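Local coordinates for protein ABC-type phosphate transport system, periplasmic component (Lactobacillus brevis, PDB 4ECF) that probably captures phosphate outside the cytoplasmic membrane and hands it to an ABC importer of the PstSACB type, at residues Lys103-Gln108 / Gly168-Val173; Ile125-Gly130 / Gly157-Ile162; Leu60-Gln65 / His209-Gly214; Arg77-Gly82 / Leu240-Pro245. All blocks are in the same frame, centred on the assembly; numbering follows the deposited sequence.

How the interactions relate
All four contacts are largely buried and all reach the same mixed sheet, but they use it differently. Interactions 1 and 2 touch each other through neighbouring strands 123-127 and 169-174, with helices 98-105 and 156-165 packed on them; both are apolar across the contact, and interaction 2 carries an arginine on to the phosphate. Interactions 3 and 4 meet through adjacent strands 205-213 and 73-87, where R77 packs on F61 and H209. There loop segments, one with a short 3-10 turn, meet the strands, and hydrogen bonds appear: one to a tyrosine hydroxyl in interaction 3, a main-chain pair in interaction 4. F61 and P245 lie at the more exposed margins.

Interaction 1. Residues Lys103-Gln108 / Gly168-Val173; sequences KIFTGQ and GAISYV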
loop_
_atom_site.group_PDB
_atom_site.type_symbol
_atom_site.label_atom_id
_atom_site.label_comp_id
_atom_site.label_asym_id
_atom_site.label_seq_id
_atom_site.Cartn_x
_atom_site.Cartn_y
_atom_site.Cartn_z
ATOM N N LYS A 103 12.088 4.698 17.219
ATOM C CA LYS A 103 13.018 4.006 18.112
ATOM C C LYS A 103 12.810 2.513 18.021
ATOM O O LYS A 103 13.768 1.762 18.174
ATOM C CB LYS A 103 12.911 4.502 19.554
ATOM C CG LYS A 103 13.526 5.890 19.755
ATOM C CD LYS A 103 13.400 6.294 21.218
ATOM C CE LYS A 103 14.225 7.507 21.552
ATOM N NZ LYS A 103 14.136 7.714 23.024
ATOM N N ILE A 104 11.575 2.055 17.850
ATOM C CA ILE A 104 11.353 0.606 17.679
ATOM C C ILE A 104 11.942 0.087 16.376
ATOM O O ILE A 104 12.654 -0.920 16.365
ATOM C CB ILE A 104 9.849 0.242 17.850
ATOM C CG1 ILE A 104 9.485 0.410 19.340
ATOM C CG2 ILE A 104 9.524 -1.166 17.298
ATOM C CD1 ILE A 104 8.013 0.279 19.685
ATOM N N PHE A 105 11.640 0.751 15.273
ATOM C CA PHE A 105 12.109 0.272 13.958
ATOM C C PHE A 105 13.621 0.429 13.746
ATOM O O PHE A 105 14.201 -0.313 12.950
ATOM C CB PHE A 105 11.275 0.883 12.825
ATOM C CG PHE A 105 10.040 0.069 12.504
ATOM C CD1 PHE A 105 10.114 -0.982 11.608
ATOM C CD2 PHE A 105 8.849 0.265 13.185
ATOM C CE1 PHE A 105 8.985 -1.769 11.331
ATOM C CE2 PHE A 105 7.731 -0.504 12.925
ATOM C CZ PHE A 105 7.808 -1.543 12.005
ATOM N N THR A 106 14.245 1.363 14.461
ATOM C CA THR A 106 15.698 1.476 14.433
ATOM C C THR A 106 16.413 0.568 15.407
ATOM O O THR A 106 17.672 0.543 15.423
ATOM C CB THR A 106 16.159 2.919 14.632
ATOM O OG1 THR A 106 15.755 3.336 15.917
ATOM C CG2 THR A 106 15.588 3.815 13.515
ATOM N N GLY A 107 15.681 -0.110 16.299
ATOM C CA GLY A 107 16.300 -1.003 17.280
ATOM C C GLY A 107 16.750 -0.369 18.582
ATOM O O GLY A 107 17.420 -1.009 19.392
ATOM N N GLN A 108 16.444 0.902 18.795
ATOM C CA GLN A 108 16.784 1.563 20.041
ATOM C C GLN A 108 15.942 1.094 21.229
ATOM O O GLN A 108 16.400 1.109 22.356
ATOM C CB GLN A 108 16.619 3.075 19.891
ATOM C CG GLN A 108 17.593 3.682 18.896
ATOM C CD GLN A 108 17.272 5.118 18.673
ATOM O OE1 GLN A 108 17.530 5.946 19.549
ATOM N NE2 GLN A 108 16.639 5.423 17.557
ATOM N N GLY A 168 5.272 -10.662 20.022
ATOM C CA GLY A 168 6.158 -9.506 20.009
ATOM C C GLY A 168 6.233 -8.753 18.677
ATOM O O GLY A 168 6.896 -7.740 18.605
ATOM N N ALA A 169 5.562 -9.253 17.635
ATOM C CA ALA A 169 5.765 -8.745 16.250
ATOM C C ALA A 169 5.125 -7.379 15.990
ATOM O O ALA A 169 4.023 -7.112 16.439
ATOM C CB ALA A 169 5.239 -9.753 15.226
ATOM N N ILE A 170 5.851 -6.571 15.232
ATOM C CA ILE A 170 5.321 -5.389 14.595
ATOM C C ILE A 170 5.722 -5.318 13.121
ATOM O O ILE A 170 6.817 -5.632 12.753
ATOM C CB ILE A 170 5.750 -4.120 15.372
ATOM C CG1 ILE A 170 5.163 -2.873 14.741
ATOM C CG2 ILE A 170 7.294 -4.034 15.492
ATOM C CD1 ILE A 170 5.332 -1.588 15.561
ATOM N N SER A 171 4.795 -4.841 12.294
ATOM C CA SER A 171 5.049 -4.579 10.872
ATOM C C SER A 171 4.124 -3.457 10.415
ATOM O O SER A 171 3.619 -2.668 11.226
ATOM C CB SER A 171 4.875 -5.821 10.009
ATOM O OG SER A 171 5.485 -5.635 8.735
ATOM N N TYR A 172 3.980 -3.371 9.116
ATOM C CA TYR A 172 3.142 -2.334 8.500
ATOM C C TYR A 172 2.409 -2.945 7.326
ATOM O O TYR A 172 2.975 -3.765 6.604
ATOM C CB TYR A 172 4.023 -1.150 8.095
ATOM C CG TYR A 172 5.328 -1.540 7.514
ATOM C CD1 TYR A 172 5.446 -1.872 6.185
ATOM C CD2 TYR A 172 6.469 -1.708 8.322
ATOM C CE1 TYR A 172 6.654 -2.268 5.636
ATOM C CE2 TYR A 172 7.680 -2.093 7.792
ATOM C CZ TYR A 172 7.777 -2.386 6.429
ATOM O OH TYR A 172 8.992 -2.782 5.895
ATOM N N VAL A 173 1.170 -2.482 7.078
ATOM C CA VAL A 173 0.350 -3.014 6.026
ATOM C C VAL A 173 -0.706 -2.009 5.612
ATOM O O VAL A 173 -1.116 -1.136 6.393
ATOM C CB VAL A 173 -0.319 -4.357 6.433
ATOM C CG1 VAL A 173 -1.531 -4.146 7.359
ATOM C CG2 VAL A 173 -0.555 -5.226 5.216
#
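I104 and F105 pack on I170 and Y172, laying helix 98-105 over strand 169-174 in the alpha/beta fold of a periplasmic binding protein. I104 meets I170 branch to branch, CG2 to CG2 at 4.1 Å. I170 CG1, anti to its backbone N (chi1 -178°), leads to CD1, which lies 3.7 Å from the ring atom F105 CE2. A branched isoleucine on each side brings methyls together, while the flat phenyl ring reaches I170 and Y172 at once.

The aromatic part is an oblique pair: the rings of F105 and Y172 have centroids 5.9 Å apart and planes at 48°. F105 CE1 comes in at the edge of the tyrosine ring, close to its plane, 3.8 Å from Y172 CE2. F137 extends the cluster, stacked on Y172 and edge-to-face with F105. The tyrosine suits its buried position because its OH is hydrogen-bonded to N126 ND2 and R127 N.

Away from the strand, the turn that ends the helix is a Schellman motif. G107 has positive phi, at which a CB would jam against the carbonyl O of T106. Beyond it, Q108 NE2 donates to T106 OG1 at 2.8 Å, nearly in its own amide plane.

Interaction 2. Residues Ile125-Gly130 / Gly157-Ile162; sequences INRAQG and GMVRSI. With PO4 (phosphate ion), chain B; ACT (acetate ion), chain C.
The phosphate site is reached by R127, whose CD lies 3.4 Å from V159 CG2 and whose guanidinium binds the ion. The chain bends at chi2 and chi3 (-51°), which places NE. NH2 then gives a fairly straight bond to phosphate O3, 2.8 Å long at 164°, with O3 in plane at the guanidinium edge. The bond from NH1 to phosphate O1 is also 2.8 Å but weak. An arginine suits the place because it offers an anion two N-H donors while its methylenes remain apolar enough to cross the valine at about a right angle. An alanine here would probably leave phosphate O1 and O3 without these donors and open a gap beside V159 CG2.

The axes of strand part 125-127 and helix part 157-162 come within 9.2 Å and run antiparallel (176°). Helix 156-165 links strands 151-153 and 169-174, both parallel to 123-127, in a beta-alpha-beta crossover. V159 is turned toward the strand and also meets I125, CG2 to CG2 at 4.3 Å. I125 CD1 approaches I162 CG2, though I162 has two conformers and that contact is less certain. T12, A13, T41, S131, G132 and T133 complete the phosphate site. Elsewhere on the helix, R160 NH1 donates to Y177 O and, at 2.9 Å, to O of an acetate probably from the crystallisation liquor.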
loop_
_atom_site.group_PDB
_atom_site.type_symbol
_atom_site.label_atom_id
_atom_site.label_comp_id
_atom_site.label_asym_id
_atom_site.label_seq_id
_atom_site.Cartn_x
_atom_site.Cartn_y
_atom_site.Cartn_z
ATOM N N ILE A 125 9.188 -7.058 11.766
ATOM C CA ILE A 125 8.920 -7.729 10.497
ATOM C C ILE A 125 8.880 -6.661 9.409
ATOM O O ILE A 125 8.134 -5.698 9.511
ATOM C CB ILE A 125 7.583 -8.509 10.552
ATOM C CG1 ILE A 125 7.550 -9.468 11.753
ATOM C CG2 ILE A 125 7.332 -9.235 9.233
ATOM C CD1 ILE A 125 8.473 -10.644 11.640
ATOM N N ASN A 126 9.708 -6.809 8.384
ATOM C CA ASN A 126 9.768 -5.824 7.306
ATOM C C ASN A 126 9.320 -6.440 6.001
ATOM O O ASN A 126 9.302 -7.673 5.835
ATOM C CB ASN A 126 11.205 -5.296 7.139
ATOM C CG ASN A 126 11.504 -4.163 8.087
ATOM O OD1 ASN A 126 12.457 -4.240 8.853
ATOM N ND2 ASN A 126 10.736 -3.108 8.014
ATOM N N ARG A 127 8.945 -5.580 5.050
ATOM C CA ARG A 127 8.886 -6.019 3.692
ATOM C C ARG A 127 10.254 -5.857 3.054
ATOM O O ARG A 127 11.109 -5.093 3.538
ATOM C CB ARG A 127 7.841 -5.192 2.920
ATOM C CG ARG A 127 6.407 -5.402 3.379
ATOM C CD ARG A 127 5.753 -6.684 2.837
ATOM N NE ARG A 127 5.925 -6.724 1.390
ATOM C CZ ARG A 127 5.186 -6.022 0.544
ATOM N NH1 ARG A 127 4.188 -5.271 0.990
ATOM N NH2 ARG A 127 5.462 -6.048 -0.734
ATOM N N ALA A 128 10.436 -6.529 1.922
ATOM C CA ALA A 128 11.633 -6.373 1.118
ATOM C C ALA A 128 11.718 -5.021 0.430
ATOM O O ALA A 128 10.705 -4.382 0.129
ATOM C CB ALA A 128 11.723 -7.490 0.094
ATOM N N GLN A 129 12.950 -4.582 0.174
ATOM C CA GLN A 129 13.230 -3.380 -0.595
ATOM C C GLN A 129 12.519 -3.463 -1.942
ATOM O O GLN A 129 12.473 -4.531 -2.554
ATOM C CB GLN A 129 14.738 -3.208 -0.841
ATOM C CG GLN A 129 15.506 -2.747 0.377
ATOM C CD GLN A 129 15.138 -1.337 0.797
ATOM O OE1 GLN A 129 14.652 -0.536 -0.011
ATOM N NE2 GLN A 129 15.363 -1.028 2.074
ATOM N N GLY A 130 11.960 -2.336 -2.376
ATOM C CA GLY A 130 11.092 -2.308 -3.561
ATOM C C GLY A 130 9.612 -2.265 -3.241
ATOM O O GLY A 130 8.807 -1.873 -4.095
ATOM N N GLY A 157 0.048 -9.800 2.547
ATOM C CA GLY A 157 -0.628 -10.924 3.173
ATOM C C GLY A 157 0.264 -11.751 4.080
ATOM O O GLY A 157 -0.175 -12.146 5.154
HETATM N N MSE A 158 1.514 -11.954 3.675
HETATM C CA MSE A 158 2.471 -12.699 4.507
HETATM C C MSE A 158 2.906 -11.899 5.752
HETATM O O MSE A 158 3.073 -12.482 6.811
HETATM C CB MSE A 158 3.649 -13.177 3.678
HETATM C CG MSE A 158 3.227 -14.207 2.643
HETATM SE SE MSE A 158 4.703 -14.775 1.506
HETATM C CE MSE A 158 4.937 -13.300 0.302
ATOM N N VAL A 159 3.082 -10.580 5.627
ATOM C CA VAL A 159 3.358 -9.721 6.780
ATOM C C VAL A 159 2.194 -9.881 7.783
ATOM O O VAL A 159 2.398 -10.137 8.966
ATOM C CB VAL A 159 3.549 -8.237 6.359
ATOM C CG1 VAL A 159 3.212 -7.331 7.537
ATOM C CG2 VAL A 159 4.990 -7.980 5.847
ATOM N N ARG A 160 0.941 -9.760 7.309
ATOM C CA ARG A 160 -0.195 -9.916 8.216
ATOM C C ARG A 160 -0.197 -11.298 8.948
ATOM O O ARG A 160 -0.381 -11.357 10.159
ATOM C CB ARG A 160 -1.505 -9.668 7.476
ATOM C CG ARG A 160 -2.722 -9.968 8.340
ATOM C CD ARG A 160 -3.983 -9.791 7.535
ATOM N NE ARG A 160 -4.080 -10.676 6.371
ATOM C CZ ARG A 160 -4.948 -10.529 5.379
ATOM N NH1 ARG A 160 -5.812 -9.524 5.360
ATOM N NH2 ARG A 160 -4.962 -11.405 4.374
ATOM N N SER A 161 -0.016 -12.403 8.228
ATOM C CA SER A 161 -0.076 -13.721 8.874
ATOM C C SER A 161 1.043 -13.969 9.870
ATOM O O SER A 161 0.813 -14.576 10.935
ATOM C CB SER A 161 -0.120 -14.864 7.847
ATOM O OG SER A 161 0.898 -14.720 6.893
ATOM N N ILE A 162 2.250 -13.485 9.566
ATOM C CA ILE A 162 3.385 -13.657 10.456
ATOM C C ILE A 162 3.196 -12.786 11.706
ATOM O O ILE A 162 3.488 -13.217 12.833
ATOM C CB ILE A 162 4.718 -13.318 9.747
ATOM C CG1 ILE A 162 5.037 -14.378 8.683
ATOM C CG2 ILE A 162 5.854 -13.197 10.760
ATOM C CD1 ILE A 162 5.432 -15.722 9.246
HETATM P P PO4 B . 3.657 -3.248 -2.033
HETATM O O1 PO4 B . 4.135 -2.965 -0.614
HETATM O O2 PO4 B . 4.480 -2.586 -3.077
HETATM O O3 PO4 B . 3.500 -4.720 -2.297
HETATM O O4 PO4 B . 2.162 -2.679 -2.180
HETATM C C ACT C . -7.142 -8.667 1.912
HETATM O O ACT C . -7.469 -8.816 3.110
HETATM O OXT ACT C . -7.185 -7.537 1.390
HETATM C CH3 ACT C . -6.690 -9.862 1.118
#

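Interaction 3. Residues Leu60-Gln65 / His209-Gly214; sequences LFAGEQ and HLYTKG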
loop_
_atom_site.group_PDB
_atom_site.type_symbol
_atom_site.label_atom_id
_atom_site.label_comp_id
_atom_site.label_asym_id
_atom_site.label_seq_id
_atom_site.Cartn_x
_atom_site.Cartn_y
_atom_site.Cartn_z
ATOM N N LEU A 60 3.774 3.888 -5.755
ATOM C CA LEU A 60 4.720 4.990 -5.884
ATOM C C LEU A 60 4.645 5.625 -7.282
ATOM O O LEU A 60 4.292 4.965 -8.284
ATOM C CB LEU A 60 6.160 4.519 -5.634
ATOM C CG LEU A 60 6.413 3.810 -4.306
ATOM C CD1 LEU A 60 7.876 3.330 -4.230
ATOM C CD2 LEU A 60 6.029 4.700 -3.092
ATOM N N PHE A 61 5.033 6.882 -7.387
ATOM C CA PHE A 61 5.324 7.455 -8.714
ATOM C C PHE A 61 6.517 6.723 -9.333
ATOM O O PHE A 61 7.467 6.354 -8.597
ATOM C CB PHE A 61 5.562 8.965 -8.615
ATOM C CG PHE A 61 4.305 9.749 -8.355
ATOM C CD1 PHE A 61 3.802 9.889 -7.067
ATOM C CD2 PHE A 61 3.625 10.351 -9.384
ATOM C CE1 PHE A 61 2.653 10.618 -6.820
ATOM C CE2 PHE A 61 2.462 11.078 -9.148
ATOM C CZ PHE A 61 1.993 11.223 -7.854
ATOM N N ALA A 62 6.495 6.538 -10.663
ATOM C CA ALA A 62 7.508 5.728 -11.330
ATOM C C ALA A 62 8.923 6.242 -11.076
ATOM O O ALA A 62 9.862 5.438 -10.807
ATOM C CB ALA A 62 7.237 5.625 -12.814
ATOM N N GLY A 63 9.060 7.570 -11.071
ATOM C CA GLY A 63 10.350 8.230 -10.796
ATOM C C GLY A 63 10.975 8.036 -9.421
ATOM O O GLY A 63 12.162 8.358 -9.245
ATOM N N GLU A 64 10.206 7.527 -8.454
ATOM C CA GLU A 64 10.698 7.200 -7.107
ATOM C C GLU A 64 11.611 5.975 -7.043
ATOM O O GLU A 64 12.295 5.780 -6.052
ATOM C CB GLU A 64 9.519 7.030 -6.132
ATOM C CG GLU A 64 8.686 8.301 -5.980
ATOM C CD GLU A 64 7.618 8.158 -4.923
ATOM O OE1 GLU A 64 7.990 7.866 -3.764
ATOM O OE2 GLU A 64 6.413 8.275 -5.243
ATOM N N GLN A 65 11.589 5.139 -8.089
ATOM C CA GLN A 65 12.332 3.884 -8.096
ATOM C C GLN A 65 13.554 4.031 -8.994
ATOM O O GLN A 65 13.440 4.341 -10.182
ATOM C CB GLN A 65 11.455 2.734 -8.610
ATOM C CG GLN A 65 12.185 1.386 -8.664
ATOM C CD GLN A 65 11.232 0.217 -8.803
ATOM O OE1 GLN A 65 10.190 0.185 -8.125
ATOM N NE2 GLN A 65 11.570 -0.759 -9.683
ATOM N N HIS A 209 -1.444 3.597 -8.359
ATOM C CA HIS A 209 -1.185 3.862 -9.781
ATOM C C HIS A 209 -1.333 2.609 -10.621
ATOM O O HIS A 209 -0.849 1.521 -10.211
ATOM C CB HIS A 209 0.243 4.330 -9.973
ATOM C CG HIS A 209 0.632 5.533 -9.180
ATOM N ND1 HIS A 209 0.821 6.749 -9.741
ATOM C CD2 HIS A 209 1.026 5.630 -7.867
ATOM C CE1 HIS A 209 1.281 7.616 -8.787
ATOM N NE2 HIS A 209 1.382 6.924 -7.628
ATOM N N LEU A 210 -1.960 2.748 -11.786
ATOM C CA LEU A 210 -1.983 1.678 -12.816
ATOM C C LEU A 210 -1.154 2.207 -13.984
ATOM O O LEU A 210 -1.649 3.002 -14.760
ATOM C CB LEU A 210 -3.400 1.341 -13.253
ATOM C CG LEU A 210 -4.362 0.832 -12.162
ATOM C CD1 LEU A 210 -5.715 0.494 -12.751
ATOM C CD2 LEU A 210 -3.788 -0.368 -11.434
ATOM N N TYR A 211 0.132 1.936 -14.012
ATOM C CA TYR A 211 0.993 2.370 -15.083
ATOM C C TYR A 211 0.886 1.508 -16.312
ATOM O O TYR A 211 0.827 0.264 -16.210
ATOM C CB TYR A 211 2.460 2.334 -14.592
ATOM C CG TYR A 211 2.881 3.605 -13.863
ATOM C CD1 TYR A 211 3.186 4.777 -14.576
ATOM C CD2 TYR A 211 2.902 3.663 -12.469
ATOM C CE1 TYR A 211 3.576 5.933 -13.905
ATOM C CE2 TYR A 211 3.295 4.831 -11.788
ATOM C CZ TYR A 211 3.598 5.960 -12.488
ATOM O OH TYR A 211 3.995 7.122 -11.819
ATOM N N THR A 212 0.969 2.182 -17.464
ATOM C CA THR A 212 1.088 1.530 -18.781
ATOM C C THR A 212 2.340 2.003 -19.523
ATOM O O THR A 212 2.930 3.027 -19.192
ATOM C CB THR A 212 -0.174 1.750 -19.631
ATOM O OG1 THR A 212 -0.326 3.144 -19.903
ATOM C CG2 THR A 212 -1.455 1.152 -18.896
ATOM N N LYS A 213 2.789 1.173 -20.463
ATOM C CA LYS A 213 3.902 1.532 -21.365
ATOM C C LYS A 213 3.303 2.124 -22.603
ATOM O O LYS A 213 2.707 1.419 -23.430
ATOM C CB LYS A 213 4.748 0.312 -21.710
ATOM C CG LYS A 213 6.089 0.691 -22.390
ATOM C CD LYS A 213 7.035 -0.492 -22.451
ATOM C CE LYS A 213 8.274 -0.095 -23.251
ATOM N NZ LYS A 213 9.467 -0.903 -22.910
ATOM N N GLY A 214 3.401 3.440 -22.689
ATOM C CA GLY A 214 2.686 4.222 -23.698
ATOM C C GLY A 214 1.250 4.380 -23.322
ATOM O O GLY A 214 0.794 3.865 -22.287
#
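Y211 OH accepts the backbone N-H of A62 in a 2.8 Å bond at 153°, tying strand 205-213 to the loop 60-65. The methyl of A62 lies over the face of the same tyrosine, CB 4.1 Å from the ring centroid in a CH-pi contact; alanine's single methyl suits a place this near the ring. L60 O meets the edge of the tyrosine, 3.6 Å from Y211 CE2, and also stands 3.3 Å above the plane of the H209 ring, offset toward its rim.

H209 CG is anti to the carbonyl carbon (chi1 -56°), and the imidazole beyond it turns its edge to F61. Its CE1 sits 3.5 Å above the phenyl plane, over the centre, in an edge-to-face pair with planes at 73°. The flat phenyl suits this place because it offers a polarised C-H a broad pi face. An alanine here would probably leave H209 CE1 without that face and open a gap beside the imidazole. Within the loop, F61 N donates to E64 OE2 at 2.9 Å, at the start of the 3-10 segment 62-64.

H209 ND1 is hydrogen-bonded to D75. Strand 205-213 pairs antiparallel with both 55-58 and 73-87, and L60 and Y211 also touch helix 41-50.

Interaction 4. Residues Arg77-Gly82 / Leu240-Pro245; sequences RVAVVG and LGYLSP
V80 and L243 form the apolar centre, CB to CB at 4.1 Å, where loop 240-245 is laid against strand 73-87. Next to them V81 and Y242 lie side by side, pointing the same way. V81 CG2, anti to its own backbone N, stands 3.8 Å from Y242 CE2. A79, small enough to let the loop come close, brings CB to 4.1 Å from Y242 CB. Farther along, the P245 ring covers the strand backbone, CG 3.7 Å from A79 N, a buried amide with no partner in the model.

The polar frame is main chain. V80 and L243 make a single antiparallel, hydrogen-bonded beta bridge: V80 N to L243 O is 2.8 Å at 169°, and L243 N to V80 O is 2.9 Å at 172°. L243 O also receives a CA-H contact from A79. One water accepts from G82 N and donates to G241 O. G241 has positive phi and closes helix 230-239 in a Schellman motif, while Y242 OH is hydrogen-bonded to A13 O.

Because both direct hydrogen bonds are main-chain, the side chains are left to pack: V80 and L243 put compact apolar branches beside the bridge, with A79, V81, Y242 and P245 around it.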
loop_
_atom_site.group_PDB
_atom_site.type_symbol
_atom_site.label_atom_id
_atom_site.label_comp_id
_atom_site.label_asym_id
_atom_site.label_seq_id
_atom_site.Cartn_x
_atom_site.Cartn_y
_atom_site.Cartn_z
ATOM N N ARG A 77 -3.801 7.374 -11.910
ATOM C CA ARG A 77 -4.099 7.235 -10.479
ATOM C C ARG A 77 -5.542 6.814 -10.268
ATOM O O ARG A 77 -6.440 7.325 -10.961
ATOM C CB ARG A 77 -3.732 8.499 -9.702
ATOM C CG ARG A 77 -2.253 8.594 -9.390
ATOM C CD ARG A 77 -1.912 9.818 -8.566
ATOM N NE ARG A 77 -1.851 11.045 -9.372
ATOM C CZ ARG A 77 -1.598 12.232 -8.847
ATOM N NH1 ARG A 77 -1.454 12.358 -7.532
ATOM N NH2 ARG A 77 -1.506 13.292 -9.624
ATOM N N VAL A 78 -5.781 5.888 -9.331
ATOM C CA VAL A 78 -7.088 5.257 -9.178
ATOM C C VAL A 78 -7.626 5.274 -7.762
ATOM O O VAL A 78 -8.790 4.997 -7.541
ATOM C CB VAL A 78 -7.042 3.814 -9.730
ATOM C CG1 VAL A 78 -6.611 3.801 -11.199
ATOM C CG2 VAL A 78 -6.164 2.868 -8.894
ATOM N N ALA A 79 -6.778 5.611 -6.795
ATOM C CA ALA A 79 -7.174 5.480 -5.388
ATOM C C ALA A 79 -6.057 6.056 -4.528
ATOM O O ALA A 79 -4.954 6.333 -5.026
ATOM C CB ALA A 79 -7.396 4.012 -5.036
ATOM N N VAL A 80 -6.386 6.280 -3.261
ATOM C CA VAL A 80 -5.393 6.505 -2.196
ATOM C C VAL A 80 -5.527 5.306 -1.255
ATOM O O VAL A 80 -6.639 4.804 -0.982
ATOM C CB VAL A 80 -5.628 7.839 -1.463
ATOM C CG1 VAL A 80 -4.874 7.873 -0.126
ATOM C CG2 VAL A 80 -5.294 9.001 -2.410
ATOM N N VAL A 81 -4.404 4.797 -0.780
ATOM C CA VAL A 81 -4.356 3.716 0.229
ATOM C C VAL A 81 -3.659 4.219 1.498
ATOM O O VAL A 81 -2.586 4.837 1.428
ATOM C CB VAL A 81 -3.675 2.457 -0.348
ATOM C CG1 VAL A 81 -2.169 2.700 -0.582
ATOM C CG2 VAL A 81 -3.970 1.237 0.509
ATOM N N GLY A 82 -4.285 3.966 2.644
ATOM C CA GLY A 82 -3.675 4.186 3.937
ATOM C C GLY A 82 -2.807 3.008 4.327
ATOM O O GLY A 82 -3.075 1.854 3.929
ATOM N N LEU A 240 -13.526 -1.641 -0.331
ATOM C CA LEU A 240 -12.343 -2.421 -0.045
ATOM C C LEU A 240 -11.319 -1.695 0.836
ATOM O O LEU A 240 -10.217 -2.186 1.037
ATOM C CB LEU A 240 -11.705 -2.893 -1.376
ATOM C CG LEU A 240 -12.512 -3.954 -2.130
ATOM C CD1 LEU A 240 -11.999 -4.134 -3.548
ATOM C CD2 LEU A 240 -12.459 -5.278 -1.374
ATOM N N GLY A 241 -11.657 -0.506 1.326
ATOM C CA GLY A 241 -10.812 0.176 2.274
ATOM C C GLY A 241 -9.982 1.318 1.741
ATOM O O GLY A 241 -9.334 1.998 2.520
ATOM N N TYR A 242 -10.043 1.566 0.431
ATOM C CA TYR A 242 -9.300 2.638 -0.179
ATOM C C TYR A 242 -10.127 3.913 -0.167
ATOM O O TYR A 242 -11.346 3.881 0.096
ATOM C CB TYR A 242 -9.005 2.293 -1.655
ATOM C CG TYR A 242 -8.258 1.009 -1.877
ATOM C CD1 TYR A 242 -8.933 -0.206 -1.972
ATOM C CD2 TYR A 242 -6.882 1.002 -2.018
ATOM C CE1 TYR A 242 -8.266 -1.391 -2.183
ATOM C CE2 TYR A 242 -6.210 -0.173 -2.244
ATOM C CZ TYR A 242 -6.888 -1.373 -2.349
ATOM O OH TYR A 242 -6.254 -2.556 -2.578
ATOM N N LEU A 243 -9.476 5.018 -0.488
ATOM C CA LEU A 243 -10.139 6.296 -0.712
ATOM C C LEU A 243 -10.160 6.575 -2.203
ATOM O O LEU A 243 -9.179 6.363 -2.920
ATOM C CB LEU A 243 -9.422 7.431 0.040
ATOM C CG LEU A 243 -9.527 7.416 1.551
ATOM C CD1 LEU A 243 -8.605 6.396 2.187
ATOM C CD2 LEU A 243 -9.191 8.758 2.128
ATOM N N SER A 244 -11.326 7.004 -2.718
ATOM C CA SER A 244 -11.373 7.587 -4.043
ATOM C C SER A 244 -10.618 8.913 -3.969
ATOM O O SER A 244 -10.774 9.647 -3.002
ATOM C CB SER A 244 -12.816 7.839 -4.488
ATOM O OG SER A 244 -12.778 8.564 -5.699
ATOM N N PRO A 245 -9.820 9.257 -4.992
ATOM C CA PRO A 245 -9.069 10.518 -4.885
ATOM C C PRO A 245 -9.902 11.788 -4.653
ATOM O O PRO A 245 -9.430 12.692 -3.976
ATOM C CB PRO A 245 -8.284 10.547 -6.220
ATOM C CG PRO A 245 -8.094 9.100 -6.531
ATOM C CD PRO A 245 -9.447 8.539 -6.233
HETATM O O HOH W 1 -6.665 2.143 2.388
#